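Long-range contact in levoglucosan dehydrogenase (Pseudarthrobacter phenanthrenivorans, PDB 6A3F), which catalyses the NAD(+)-dependent oxidation of levoglucosan to 3-dehydrolevoglucosan: residues T82-I94 with A107-H119. Sequence-based numbering, arbitrary orientation.
Sequences TSDWRSIIDDPDI and AEIAIAAAEAGKH
Trp-85 meets Ile-109 because its CG sits between the backbone N and the carbonyl carbon (chi1 66°), which swings the indole across to helix 107-115. Lys-118 reaches the other way: its chain runs extended as far as CE, and the last bond turns (chi4 39°), bringing NZ between two carbonyls of the 91-94 turn. Ile-109 CG1 stands 3.7 Å from the centroid of the Trp-85 six-membered ring, almost on the ring normal, a CH-pi contact. Arg-86 CG, from the same helix as the indole, lies over the opposite face toward its rim, while Ala-112 CB and Glu-108 OE1 border the ring edge. One turn on, Ile-89 packs against a strip of alanines: its CG2 touches Ala-112 CB at 4.0 Å and Ala-116 CB at 3.9 Å, and its CD1 rests on Ala-113 CB. These small residues let Ile-89 CA come within 5.4 Å of Ala-113 CA, and the helix axes, 24° from parallel, approach to 10.0 Å. Beyond the Schellman motif at Gly-117, Lys-118 NZ donates to Asp-91 O and Ile-94 O, each at 2.9 Å. It meets Asp-91 O from above the carbonyl plane; Ile-94 N, closing the type I turn, comes from the opposite face. In this Rossmann domain, the two helices pack on the same side of the parallel sheet, with Ile-89 and Ile-109 reaching strand 96-100 and Ile-109 also near the NADH-binding Thr-101. The contact thus pairs an apolar helix interface with a buried ammonium gripped by main-chain oxygens, whose partial negative charge probably stabilises the protonated lysine and fastens the turn leading into strand 96-100.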
loop_
_atom_site.group_PDB
_atom_site.type_symbol
_atom_site.label_atom_id
_atom_site.label_comp_id
_atom_site.label_asym_id
_atom_site.label_seq_id
_atom_site.Cartn_x
_atom_site.Cartn_y
_atom_site.Cartn_z
ATOM N N THR B 82 -15.750 44.800 0.306
ATOM C CA THR B 82 -16.550 45.474 -0.710
ATOM C C THR B 82 -17.472 44.432 -1.344
ATOM O O THR B 82 -17.146 43.258 -1.310
ATOM C CB THR B 82 -15.673 46.165 -1.765
ATOM O OG1 THR B 82 -16.533 46.920 -2.625
ATOM C CG2 THR B 82 -14.854 45.209 -2.612
ATOM N N SER B 83 -18.623 44.867 -1.880
ATOM C CA SER B 83 -19.451 44.025 -2.764
ATOM C C SER B 83 -19.234 44.400 -4.236
ATOM O O SER B 83 -19.920 43.879 -5.122
ATOM C CB SER B 83 -20.899 44.153 -2.411
ATOM O OG SER B 83 -21.212 45.529 -2.257
ATOM N N ASP B 84 -18.306 45.306 -4.503
ATOM C CA ASP B 84 -18.068 45.770 -5.850
ATOM C C ASP B 84 -16.628 45.490 -6.231
ATOM O O ASP B 84 -15.718 46.201 -5.838
ATOM C CB ASP B 84 -18.340 47.269 -5.934
ATOM C CG ASP B 84 -18.094 47.823 -7.314
ATOM O OD1 ASP B 84 -18.152 47.061 -8.315
ATOM O OD2 ASP B 84 -17.843 49.045 -7.386
ATOM N N TRP B 85 -16.442 44.463 -7.025
ATOM C CA TRP B 85 -15.101 44.059 -7.417
ATOM C C TRP B 85 -14.427 45.137 -8.261
ATOM O O TRP B 85 -13.203 45.312 -8.181
ATOM C CB TRP B 85 -15.141 42.688 -8.115
ATOM C CG TRP B 85 -15.843 42.597 -9.444
ATOM C CD1 TRP B 85 -17.047 41.987 -9.650
ATOM C CD2 TRP B 85 -15.384 43.026 -10.744
ATOM N NE1 TRP B 85 -17.372 42.019 -10.978
ATOM C CE2 TRP B 85 -16.384 42.665 -11.674
ATOM C CE3 TRP B 85 -14.232 43.664 -11.231
ATOM C CZ2 TRP B 85 -16.283 42.947 -13.038
ATOM C CZ3 TRP B 85 -14.119 43.937 -12.578
ATOM C CH2 TRP B 85 -15.147 43.596 -13.469
ATOM N N ARG B 86 -15.182 45.919 -9.047
ATOM C CA ARG B 86 -14.559 46.980 -9.852
ATOM C C ARG B 86 -13.796 47.956 -8.950
ATOM O O ARG B 86 -12.791 48.496 -9.383
ATOM C CB ARG B 86 -15.590 47.754 -10.691
ATOM C CG ARG B 86 -16.339 46.892 -11.704
ATOM C CD ARG B 86 -16.767 47.649 -12.949
ATOM N NE ARG B 86 -15.624 48.080 -13.759
ATOM C CZ ARG B 86 -15.174 47.449 -14.845
ATOM N NH1 ARG B 86 -15.875 46.468 -15.386
ATOM N NH2 ARG B 86 -14.010 47.787 -15.372
ATOM N N SER B 87 -14.261 48.171 -7.709
ATOM C CA SER B 87 -13.626 49.140 -6.788
ATOM C C SER B 87 -12.202 48.707 -6.425
ATOM O O SER B 87 -11.322 49.536 -6.099
ATOM C CB SER B 87 -14.442 49.337 -5.541
ATOM O OG SER B 87 -14.411 48.181 -4.724
ATOM N N ILE B 88 -11.999 47.393 -6.455
ATOM C CA ILE B 88 -10.680 46.825 -6.223
ATOM C C ILE B 88 -9.810 47.102 -7.449
ATOM O O ILE B 88 -8.691 47.586 -7.294
ATOM C CB ILE B 88 -10.750 45.311 -5.903
ATOM C CG1 ILE B 88 -11.451 45.039 -4.575
ATOM C CG2 ILE B 88 -9.346 44.744 -5.909
ATOM C CD1 ILE B 88 -11.759 43.567 -4.290
ATOM N N ILE B 89 -10.320 46.764 -8.637
ATOM C CA ILE B 89 -9.615 46.971 -9.914
ATOM C C ILE B 89 -9.236 48.468 -10.019
ATOM O O ILE B 89 -8.150 48.790 -10.492
ATOM C CB ILE B 89 -10.492 46.507 -11.113
ATOM C CG1 ILE B 89 -10.777 44.994 -11.180
ATOM C CG2 ILE B 89 -9.945 47.020 -12.444
ATOM C CD1 ILE B 89 -9.895 44.094 -10.344
ATOM N N ASP B 90 -10.103 49.398 -9.610
ATOM C CA ASP B 90 -9.808 50.878 -9.775
ATOM C C ASP B 90 -9.017 51.533 -8.625
ATOM O O ASP B 90 -8.789 52.753 -8.614
ATOM C CB ASP B 90 -11.100 51.675 -10.009
ATOM C CG ASP B 90 -11.832 51.223 -11.256
ATOM O OD1 ASP B 90 -11.176 50.756 -12.187
ATOM O OD2 ASP B 90 -13.070 51.276 -11.301
ATOM N N ASP B 91 -8.561 50.737 -7.664
ATOM C CA ASP B 91 -7.900 51.285 -6.492
ATOM C C ASP B 91 -6.461 51.236 -6.853
ATOM O O ASP B 91 -5.918 50.152 -7.000
ATOM C CB ASP B 91 -8.225 50.463 -5.252
ATOM C CG ASP B 91 -7.552 50.945 -3.989
ATOM O OD1 ASP B 91 -6.560 51.699 -4.054
ATOM O OD2 ASP B 91 -8.028 50.495 -2.902
ATOM N N PRO B 92 -5.824 52.412 -6.985
ATOM C CA PRO B 92 -4.466 52.346 -7.456
ATOM C C PRO B 92 -3.526 51.708 -6.425
ATOM O O PRO B 92 -2.420 51.375 -6.792
ATOM C CB PRO B 92 -4.091 53.806 -7.730
ATOM C CG PRO B 92 -4.840 54.550 -6.679
ATOM C CD PRO B 92 -6.161 53.802 -6.595
ATOM N N ASP B 93 -3.964 51.506 -5.188
ATOM C CA ASP B 93 -3.103 50.929 -4.149
ATOM C C ASP B 93 -3.221 49.421 -3.969
ATOM O O ASP B 93 -2.698 48.871 -2.979
ATOM C CB ASP B 93 -3.426 51.585 -2.800
ATOM C CG ASP B 93 -2.987 53.027 -2.776
ATOM O OD1 ASP B 93 -1.874 53.320 -3.268
ATOM O OD2 ASP B 93 -3.775 53.867 -2.317
ATOM N N ILE B 94 -4.027 48.799 -4.818
ATOM C CA ILE B 94 -4.037 47.331 -4.891
ATOM C C ILE B 94 -3.031 46.890 -5.951
ATOM O O ILE B 94 -3.072 47.376 -7.086
ATOM C CB ILE B 94 -5.450 46.823 -5.169
ATOM C CG1 ILE B 94 -6.408 47.282 -4.068
ATOM C CG2 ILE B 94 -5.468 45.310 -5.395
ATOM C CD1 ILE B 94 -6.155 46.698 -2.717
ATOM N N ALA B 107 -13.060 36.212 -16.975
ATOM C CA ALA B 107 -12.528 36.969 -18.093
ATOM C C ALA B 107 -12.779 38.459 -17.867
ATOM O O ALA B 107 -11.870 39.264 -18.028
ATOM C CB ALA B 107 -13.135 36.480 -19.384
ATOM N N GLU B 108 -13.980 38.823 -17.460
ATOM C CA GLU B 108 -14.279 40.247 -17.278
ATOM C C GLU B 108 -13.336 40.863 -16.254
ATOM O O GLU B 108 -12.819 41.961 -16.423
ATOM C CB GLU B 108 -15.647 40.491 -16.657
ATOM C CG GLU B 108 -16.795 40.141 -17.545
ATOM C CD GLU B 108 -18.050 40.016 -16.706
ATOM O OE1 GLU B 108 -18.325 40.965 -15.892
ATOM O OE2 GLU B 108 -18.714 38.964 -16.830
ATOM N N ILE B 109 -13.184 40.127 -15.164
ATOM C CA ILE B 109 -12.416 40.586 -14.050
ATOM C C ILE B 109 -10.946 40.666 -14.439
ATOM O O ILE B 109 -10.322 41.665 -14.146
ATOM C CB ILE B 109 -12.654 39.703 -12.813
ATOM C CG1 ILE B 109 -14.126 39.783 -12.406
ATOM C CG2 ILE B 109 -11.724 40.087 -11.667
ATOM C CD1 ILE B 109 -14.499 38.876 -11.257
ATOM N N ALA B 110 -10.425 39.642 -15.095
ATOM C CA ALA B 110 -9.021 39.603 -15.373
ATOM C C ALA B 110 -8.649 40.683 -16.397
ATOM O O ALA B 110 -7.601 41.327 -16.271
ATOM C CB ALA B 110 -8.633 38.247 -15.900
ATOM N N ILE B 111 -9.495 40.853 -17.401
ATOM C CA ILE B 111 -9.165 41.808 -18.458
ATOM C C ILE B 111 -9.158 43.230 -17.871
ATOM O O ILE B 111 -8.266 43.990 -18.194
ATOM C CB ILE B 111 -10.107 41.636 -19.659
ATOM C CG1 ILE B 111 -9.805 40.308 -20.365
ATOM C CG2 ILE B 111 -10.009 42.836 -20.614
ATOM C CD1 ILE B 111 -10.913 39.806 -21.244
ATOM N N ALA B 112 -10.118 43.529 -16.992
ATOM C CA ALA B 112 -10.189 44.800 -16.288
ATOM C C ALA B 112 -8.954 45.000 -15.398
ATOM O O ALA B 112 -8.335 46.097 -15.416
ATOM C CB ALA B 112 -11.482 44.896 -15.514
ATOM N N ALA B 113 -8.565 43.964 -14.638
ATOM C CA ALA B 113 -7.324 44.013 -13.841
ATOM C C ALA B 113 -6.077 44.188 -14.731
ATOM O O ALA B 113 -5.160 44.931 -14.392
ATOM C CB ALA B 113 -7.209 42.740 -13.024
ATOM N N ALA B 114 -5.987 43.469 -15.837
ATOM C CA ALA B 114 -4.845 43.632 -16.751
ATOM C C ALA B 114 -4.756 45.096 -17.236
ATOM O O ALA B 114 -3.681 45.684 -17.263
ATOM C CB ALA B 114 -4.972 42.692 -17.928
ATOM N N GLU B 115 -5.890 45.679 -17.554
ATOM C CA GLU B 115 -5.889 47.069 -18.114
ATOM C C GLU B 115 -5.537 48.058 -16.993
ATOM O O GLU B 115 -4.995 49.098 -17.265
ATOM C CB GLU B 115 -7.232 47.361 -18.800
ATOM C CG GLU B 115 -7.367 46.739 -20.183
ATOM C CD GLU B 115 -8.789 46.785 -20.728
ATOM O OE1 GLU B 115 -9.662 47.372 -20.041
ATOM O OE2 GLU B 115 -9.035 46.241 -21.836
ATOM N N ALA B 116 -5.821 47.741 -15.733
ATOM C CA ALA B 116 -5.424 48.577 -14.608
ATOM C C ALA B 116 -3.983 48.271 -14.154
ATOM O O ALA B 116 -3.546 48.822 -13.157
ATOM C CB ALA B 116 -6.398 48.402 -13.471
ATOM N N GLY B 117 -3.247 47.396 -14.828
ATOM C CA GLY B 117 -1.810 47.153 -14.505
ATOM C C GLY B 117 -1.610 46.310 -13.241
ATOM O O GLY B 117 -0.568 46.406 -12.581
ATOM N N LYS B 118 -2.572 45.466 -12.890
ATOM C CA LYS B 118 -2.469 44.662 -11.658
ATOM C C LYS B 118 -1.921 43.260 -11.981
ATOM O O LYS B 118 -2.157 42.712 -13.025
ATOM C CB LYS B 118 -3.833 44.669 -10.966
ATOM C CG LYS B 118 -4.103 46.003 -10.266
ATOM C CD LYS B 118 -5.525 46.254 -9.870
ATOM C CE LYS B 118 -5.682 47.397 -8.879
ATOM N NZ LYS B 118 -4.777 48.548 -9.145
ATOM N N HIS B 119 -1.133 42.722 -11.069
ATOM C CA HIS B 119 -0.694 41.319 -11.164
ATOM C C HIS B 119 -1.880 40.424 -10.809
ATOM O O HIS B 119 -2.711 40.772 -9.925
ATOM C CB HIS B 119 0.509 41.083 -10.241
ATOM C CG HIS B 119 1.657 42.015 -10.457
ATOM N ND1 HIS B 119 2.511 41.929 -11.561
ATOM C CD2 HIS B 119 2.110 43.040 -9.705
ATOM C CE1 HIS B 119 3.421 42.881 -11.474
ATOM N NE2 HIS B 119 3.213 43.564 -10.335
#